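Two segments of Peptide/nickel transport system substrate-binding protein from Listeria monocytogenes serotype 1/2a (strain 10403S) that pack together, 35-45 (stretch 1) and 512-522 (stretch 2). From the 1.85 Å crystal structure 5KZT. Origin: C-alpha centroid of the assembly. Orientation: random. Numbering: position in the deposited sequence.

Stretch 1, residues 35-45: DQVGLNVVNQT
Stretch 2 512-522: KNPFGPDYTYK

Amide side chains are well suited to joining a helix to an extended segment, because each carries a donor and an acceptor that can meet the unpaired N-H and C=O groups of a backbone. The contact between residues 35-45 and 512-522 of this substrate-binding protein, which buries 469 Å² in all, illustrates the principle.

Stretch 1 is a helix from Q36 to T45. D35 caps its start with chi1 in p: OD2 accepts from G38 N at 2.8 Å and, weakly, from V37 N at 2.9 Å. Stretch 2 is mostly loop, with a short strand at Y519 and T520. In register, N40 CA lies 4.8 Å from P517 CA, and Q44 CA lies 6.4 Å from T520 CA, so both chains advance together along the contact.

N40, N43 and Q44 do most of the polar work. N40 and N43 are both t at chi1, with chi2 of 62° and 52°. The CA-to-CB bond of N40 points sideways, but this rotamer brings its amide nearer to stretch 2, where OD1 accepts from Y519 N at 3.0 Å and ND2 donates weakly to Y521 OH at 3.3 Å. The CA-to-CB bond of N43 points toward stretch 2; its ND2 donates to Y519 O at 3.0 Å and weakly to T520 OG1 at 3.1 Å.

Q44 is folded, and its end comes nearer to stretch 2 although CA-to-CB points sideways. Its chi1 and chi2 are both m (-41° and -49°), with chi3 at -38°, and the curled chain grips the backbone of stretch 2 at two points: NE2 donates to Y519 O at 2.8 Å, while OE1 accepts from Y521 N at 3.0 Å and a nearly straight 175°. NE2 also donates to N40 O at 2.9 Å, tying the amide back to its own helix. It lies over one face of the Y521 ring, whose chi1 is m.

P517 supplies the apolar part, its phi/psi of -46/137 extended and its ring C-gamma exo. Its CB packs 3.4 Å from N43 CB, and its CG lies 4.4 Å from L39 CB. N513, with chi1 in m, braces the receiving loop: its ND2 donates to P517 O at 3.0 Å and to T520 OG1 at 2.9 Å, while N513 N donates to D518 O at 2.8 Å.

Near the start of the helix, water 1 donates to Q36 O and D518 OD1, each 2.7 Å from its oxygen. The side chain of Q36, p then t, extends until NE2 is 3.0 Å from D518 OD2. V37 and V41, buried and both t, point away from stretch 2, whereas L39 (m, t) points toward it beside the amides.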

ATOM      1  N   ASP A  35      -4.046   2.183   2.655  1.00 17.01           N
ATOM      2  CA  ASP A  35      -4.394   1.205   1.638  1.00 17.47           C
ATOM      3  C   ASP A  35      -4.317   1.784   0.245  1.00 17.08           C
ATOM      4  O   ASP A  35      -4.417   2.996   0.047  1.00 15.49           O
ATOM      5  CB  ASP A  35      -5.804   0.712   1.881  1.00 18.52           C
ATOM      6  CG  ASP A  35      -6.820   1.752   1.548  1.00 19.09           C
ATOM      7  OD1 ASP A  35      -7.054   2.658   2.393  1.00 20.78           O
ATOM      8  OD2 ASP A  35      -7.339   1.715   0.409  1.00 19.51           O
ATOM      9  N   GLN A  36      -4.165   0.904  -0.739  1.00 17.42           N
ATOM     10  CA  GLN A  36      -3.903   1.376  -2.090  1.00 17.98           C
ATOM     11  C   GLN A  36      -5.084   2.140  -2.705  1.00 17.44           C
ATOM     12  O   GLN A  36      -4.864   3.029  -3.532  1.00 16.67           O
ATOM     13  CB  GLN A  36      -3.460   0.235  -3.003  1.00 19.41           C
ATOM     14  CG  GLN A  36      -4.543  -0.688  -3.505  1.00 21.13           C
ATOM     15  CD  GLN A  36      -3.997  -1.733  -4.487  1.00 22.73           C
ATOM     16  OE1 GLN A  36      -4.181  -2.923  -4.286  1.00 23.93           O
ATOM     17  NE2 GLN A  36      -3.308  -1.284  -5.538  1.00 23.39           N
ATOM     18  N   VAL A  37      -6.309   1.822  -2.287  1.00 16.90           N
ATOM     19  CA  VAL A  37      -7.506   2.460  -2.869  1.00 16.80           C
ATOM     20  C   VAL A  37      -7.629   3.902  -2.390  1.00 16.20           C
ATOM     21  O   VAL A  37      -7.706   4.839  -3.203  1.00 15.76           O
ATOM     22  CB  VAL A  37      -8.795   1.669  -2.563  1.00 17.57           C
ATOM     23  CG1 VAL A  37     -10.052   2.426  -2.999  1.00 17.87           C
ATOM     24  CG2 VAL A  37      -8.738   0.312  -3.240  1.00 18.05           C
ATOM     25  N   GLY A  38      -7.611   4.066  -1.076  1.00 15.58           N
ATOM     26  CA  GLY A  38      -7.662   5.364  -0.463  1.00 15.76           C
ATOM     27  C   GLY A  38      -6.458   6.256  -0.740  1.00 15.27           C
ATOM     28  O   GLY A  38      -6.611   7.455  -0.933  1.00 15.06           O
ATOM     29  N   LEU A  39      -5.258   5.685  -0.760  1.00 15.04           N
ATOM     30  CA  LEU A  39      -4.052   6.495  -1.033  1.00 14.91           C
ATOM     31  C   LEU A  39      -4.035   6.990  -2.467  1.00 14.75           C
ATOM     32  O   LEU A  39      -3.543   8.086  -2.745  1.00 14.39           O
ATOM     33  CB  LEU A  39      -2.775   5.722  -0.730  1.00 15.24           C
ATOM     34  CG  LEU A  39      -2.577   5.523   0.780  1.00 15.56           C
ATOM     35  CD1 LEU A  39      -1.513   4.475   1.002  1.00 15.83           C
ATOM     36  CD2 LEU A  39      -2.209   6.791   1.511  1.00 15.73           C
ATOM     37  N   ASN A  40      -4.586   6.196  -3.368  1.00 14.57           N
ATOM     38  CA  ASN A  40      -4.739   6.629  -4.768  1.00 14.94           C
ATOM     39  C   ASN A  40      -5.749   7.774  -4.884  1.00 14.88           C
ATOM     40  O   ASN A  40      -5.487   8.725  -5.600  1.00 15.42           O
ATOM     41  CB  ASN A  40      -5.158   5.467  -5.647  1.00 15.08           C
ATOM     42  CG  ASN A  40      -5.120   5.812  -7.127  1.00 15.79           C
ATOM     43  OD1 ASN A  40      -4.063   6.133  -7.677  1.00 15.81           O
ATOM     44  ND2 ASN A  40      -6.281   5.776  -7.768  1.00 16.08           N
ATOM     45  N   VAL A  41      -6.860   7.710  -4.149  1.00 14.74           N
ATOM     46  CA  VAL A  41      -7.838   8.832  -4.124  1.00 15.02           C
ATOM     47  C   VAL A  41      -7.187  10.139  -3.653  1.00 15.13           C
ATOM     48  O   VAL A  41      -7.209  11.146  -4.372  1.00 15.36           O
ATOM     49  CB  VAL A  41      -9.078   8.517  -3.247  1.00 15.29           C
ATOM     50  CG1 VAL A  41      -9.976   9.744  -3.063  1.00 15.61           C
ATOM     51  CG2 VAL A  41      -9.889   7.392  -3.863  1.00 15.55           C
ATOM     52  N   VAL A  42      -6.594  10.128  -2.463  1.00 15.11           N
ATOM     53  CA  VAL A  42      -6.003  11.352  -1.935  1.00 15.30           C
ATOM     54  C   VAL A  42      -4.827  11.863  -2.783  1.00 15.02           C
ATOM     55  O   VAL A  42      -4.544  13.072  -2.785  1.00 15.36           O
ATOM     56  CB  VAL A  42      -5.606  11.276  -0.439  1.00 15.44           C
ATOM     57  CG1 VAL A  42      -6.815  10.954   0.415  1.00 16.02           C
ATOM     58  CG2 VAL A  42      -4.482  10.300  -0.201  1.00 15.22           C
ATOM     59  N   ASN A  43      -4.148  10.983  -3.520  1.00 14.72           N
ATOM     60  CA  ASN A  43      -3.114  11.456  -4.449  1.00 14.94           C
ATOM     61  C   ASN A  43      -3.621  12.344  -5.598  1.00 15.45           C
ATOM     62  O   ASN A  43      -2.859  13.150  -6.143  1.00 16.03           O
ATOM     63  CB  ASN A  43      -2.313  10.311  -5.042  1.00 15.00           C
ATOM     64  CG  ASN A  43      -1.003  10.784  -5.634  1.00 15.57           C
ATOM     65  OD1 ASN A  43      -0.228  11.475  -4.964  1.00 15.79           O
ATOM     66  ND2 ASN A  43      -0.749  10.448  -6.896  1.00 16.28           N
ATOM     67  N   GLN A  44      -4.889  12.203  -5.962  1.00 15.19           N
ATOM     68  CA  GLN A  44      -5.483  13.039  -7.012  1.00 15.74           C
ATOM     69  C   GLN A  44      -6.017  14.366  -6.476  1.00 16.49           C
ATOM     70  O   GLN A  44      -6.081  15.363  -7.211  1.00 16.63           O
ATOM     71  CB  GLN A  44      -6.634  12.317  -7.705  1.00 15.64           C
ATOM     72  CG  GLN A  44      -6.417  10.838  -7.983  1.00 15.20           C
ATOM     73  CD  GLN A  44      -5.090  10.515  -8.648  1.00 15.02           C
ATOM     74  OE1 GLN A  44      -4.610  11.248  -9.511  1.00 15.49           O
ATOM     75  NE2 GLN A  44      -4.509   9.390  -8.276  1.00 14.66           N
ATOM     76  N   THR A  45      -6.454  14.339  -5.217  1.00 16.59           N
ATOM     77  CA  THR A  45      -7.208  15.436  -4.608  1.00 17.31           C
ATOM     78  C   THR A  45      -6.359  16.318  -3.701  1.00 17.37           C
ATOM     79  O   THR A  45      -6.767  17.415  -3.328  1.00 17.46           O
ATOM     80  CB  THR A  45      -8.414  14.888  -3.822  1.00 17.55           C
ATOM     81  OG1 THR A  45      -7.980  14.072  -2.748  1.00 17.28           O
ATOM     82  CG2 THR A  45      -9.283  14.032  -4.699  1.00 17.82           C
ATOM     83  N   LYS A 512       1.551   5.712 -14.226  1.00 17.64           N
ATOM     84  CA  LYS A 512       1.637   4.670 -13.220  1.00 17.55           C
ATOM     85  C   LYS A 512       2.878   4.947 -12.388  1.00 17.22           C
ATOM     86  O   LYS A 512       3.988   4.909 -12.890  1.00 17.86           O
ATOM     87  CB  LYS A 512       1.721   3.274 -13.863  1.00 19.11           C
ATOM     88  CG  LYS A 512       1.864   2.103 -12.881  1.00 20.02           C
ATOM     89  CD  LYS A 512       0.573   1.843 -12.116  1.00 19.95           C
ATOM     90  CE  LYS A 512       0.783   0.927 -10.925  1.00 20.83           C
ATOM     91  NZ  LYS A 512       1.454   1.608  -9.789  1.00 20.10           N
ATOM     92  N   ASN A 513       2.683   5.207 -11.107  1.00 15.82           N
ATOM     93  CA  ASN A 513       3.811   5.436 -10.219  1.00 15.88           C
ATOM     94  C   ASN A 513       4.468   4.137  -9.791  1.00 16.38           C
ATOM     95  O   ASN A 513       3.766   3.170  -9.492  1.00 16.53           O
ATOM     96  CB  ASN A 513       3.333   6.245  -9.031  1.00 15.10           C
ATOM     97  CG  ASN A 513       2.782   7.602  -9.460  1.00 14.79           C
ATOM     98  OD1 ASN A 513       3.425   8.296 -10.241  1.00 16.07           O
ATOM     99  ND2 ASN A 513       1.605   7.972  -8.980  1.00 14.27           N
ATOM    100  N   PRO A 514       5.824   4.097  -9.762  1.00 16.91           N
ATOM    101  CA  PRO A 514       6.507   2.866  -9.371  1.00 17.57           C
ATOM    102  C   PRO A 514       6.459   2.561  -7.875  1.00 16.78           C
ATOM    103  O   PRO A 514       6.803   1.465  -7.483  1.00 17.31           O
ATOM    104  CB  PRO A 514       7.946   3.102  -9.814  1.00 18.98           C
ATOM    105  CG  PRO A 514       8.119   4.576  -9.766  1.00 18.73           C
ATOM    106  CD  PRO A 514       6.777   5.158 -10.146  1.00 17.52           C
ATOM    107  N   PHE A 515       6.078   3.537  -7.057  1.00 15.78           N
ATOM    108  CA  PHE A 515       5.886   3.326  -5.618  1.00 15.26           C
ATOM    109  C   PHE A 515       5.009   4.465  -5.141  1.00 14.72           C
ATOM    110  O   PHE A 515       4.700   5.392  -5.907  1.00 14.42           O
ATOM    111  CB  PHE A 515       7.229   3.280  -4.865  1.00 15.80           C
ATOM    112  CG  PHE A 515       8.140   4.449  -5.148  1.00 16.22           C
ATOM    113  CD1 PHE A 515       7.956   5.669  -4.498  1.00 15.99           C
ATOM    114  CD2 PHE A 515       9.191   4.326  -6.056  1.00 17.51           C
ATOM    115  CE1 PHE A 515       8.782   6.753  -4.756  1.00 16.80           C
ATOM    116  CE2 PHE A 515      10.038   5.395  -6.321  1.00 18.28           C
ATOM    117  CZ  PHE A 515       9.831   6.620  -5.674  1.00 18.09           C
ATOM    118  N   GLY A 516       4.572   4.400  -3.902  1.00 14.64           N
ATOM    119  CA  GLY A 516       3.579   5.352  -3.417  1.00 14.75           C
ATOM    120  C   GLY A 516       2.205   5.144  -4.052  1.00 14.90           C
ATOM    121  O   GLY A 516       1.960   4.104  -4.675  1.00 14.80           O
ATOM    122  N   PRO A 517       1.286   6.128  -3.900  1.00 15.32           N
ATOM    123  CA  PRO A 517      -0.031   6.034  -4.548  1.00 15.80           C
ATOM    124  C   PRO A 517       0.068   5.599  -6.015  1.00 16.44           C
ATOM    125  O   PRO A 517       0.939   6.080  -6.741  1.00 16.35           O
ATOM    126  CB  PRO A 517      -0.570   7.461  -4.452  1.00 15.87           C
ATOM    127  CG  PRO A 517       0.077   8.024  -3.217  1.00 16.03           C
ATOM    128  CD  PRO A 517       1.429   7.367  -3.107  1.00 15.84           C
ATOM    129  N   ASP A 518      -0.811   4.698  -6.433  1.00 17.21           N
ATOM    130  CA  ASP A 518      -0.615   3.947  -7.681  1.00 18.89           C
ATOM    131  C   ASP A 518      -0.584   4.782  -8.978  1.00 17.61           C
ATOM    132  O   ASP A 518       0.239   4.522  -9.860  1.00 17.25           O
ATOM    133  CB  ASP A 518      -1.660   2.846  -7.792  1.00 21.58           C
ATOM    134  CG  ASP A 518      -1.350   1.649  -6.881  1.00 24.72           C
ATOM    135  OD1 ASP A 518      -0.867   1.826  -5.736  1.00 28.03           O
ATOM    136  OD2 ASP A 518      -1.603   0.509  -7.304  1.00 30.08           O
ATOM    137  N   TYR A 519      -1.470   5.760  -9.077  1.00 16.45           N
ATOM    138  CA  TYR A 519      -1.607   6.566 -10.291  1.00 16.36           C
ATOM    139  C   TYR A 519      -1.588   8.050 -10.005  1.00 15.83           C
ATOM    140  O   TYR A 519      -1.882   8.492  -8.888  1.00 15.91           O
ATOM    141  CB  TYR A 519      -2.893   6.202 -11.040  1.00 16.80           C
ATOM    142  CG  TYR A 519      -2.870   4.808 -11.596  1.00 17.49           C
ATOM    143  CD1 TYR A 519      -3.298   3.720 -10.835  1.00 18.38           C
ATOM    144  CD2 TYR A 519      -2.397   4.560 -12.892  1.00 17.94           C
ATOM    145  CE1 TYR A 519      -3.276   2.426 -11.355  1.00 19.35           C
ATOM    146  CE2 TYR A 519      -2.343   3.264 -13.402  1.00 18.74           C
ATOM    147  CZ  TYR A 519      -2.783   2.207 -12.636  1.00 19.87           C
ATOM    148  OH  TYR A 519      -2.756   0.919 -13.166  1.00 21.51           O
ATOM    149  N   THR A 520      -1.211   8.814 -11.025  1.00 15.46           N
ATOM    150  CA  THR A 520      -1.364  10.264 -11.011  1.00 15.44           C
ATOM    151  C   THR A 520      -2.080  10.620 -12.304  1.00 15.86           C
ATOM    152  O   THR A 520      -1.509  10.470 -13.392  1.00 16.61           O
ATOM    153  CB  THR A 520      -0.019  10.982 -10.917  1.00 15.67           C
ATOM    154  OG1 THR A 520       0.648  10.582  -9.706  1.00 15.26           O
ATOM    155  CG2 THR A 520      -0.221  12.514 -10.919  1.00 16.50           C
ATOM    156  N   TYR A 521      -3.334  11.059 -12.181  1.00 16.10           N
ATOM    157  CA  TYR A 521      -4.155  11.399 -13.337  1.00 16.27           C
ATOM    158  C   TYR A 521      -3.981  12.839 -13.806  1.00 17.04           C
ATOM    159  O   TYR A 521      -4.596  13.218 -14.814  1.00 17.59           O
ATOM    160  CB  TYR A 521      -5.641  11.181 -13.041  1.00 16.54           C
ATOM    161  CG  TYR A 521      -5.987   9.815 -12.511  1.00 16.26           C
ATOM    162  CD1 TYR A 521      -5.464   8.646 -13.100  1.00 16.01           C
ATOM    163  CD2 TYR A 521      -6.847   9.677 -11.449  1.00 17.01           C
ATOM    164  CE1 TYR A 521      -5.792   7.384 -12.613  1.00 16.24           C
ATOM    165  CE2 TYR A 521      -7.189   8.417 -10.955  1.00 17.38           C
ATOM    166  CZ  TYR A 521      -6.659   7.276 -11.533  1.00 16.93           C
ATOM    167  OH  TYR A 521      -6.999   6.047 -10.999  1.00 17.42           O
ATOM    168  N   LYS A 522      -3.168  13.618 -13.087  1.00 17.43           N
ATOM    169  CA  LYS A 522      -3.013  15.064 -13.288  1.00 18.29           C
ATOM    170  C   LYS A 522      -2.929  15.456 -14.758  1.00 18.90           C
ATOM    171  O   LYS A 522      -3.663  16.336 -15.164  1.00 19.75           O
ATOM    172  CB  LYS A 522      -1.780  15.579 -12.541  1.00 18.75           C
ATOM    173  CG  LYS A 522      -1.508  17.064 -12.658  1.00 20.18           C
ATOM    174  CD  LYS A 522      -0.233  17.443 -11.918  1.00 20.82           C
ATOM    175  CE  LYS A 522       0.198  18.844 -12.304  1.00 22.69           C
ATOM    176  NZ  LYS A 522       1.342  19.322 -11.487  1.00 23.97           N
TER
HETATM  177  O   HOH W   1      -2.312   3.560  -4.227  1.00 18.21           O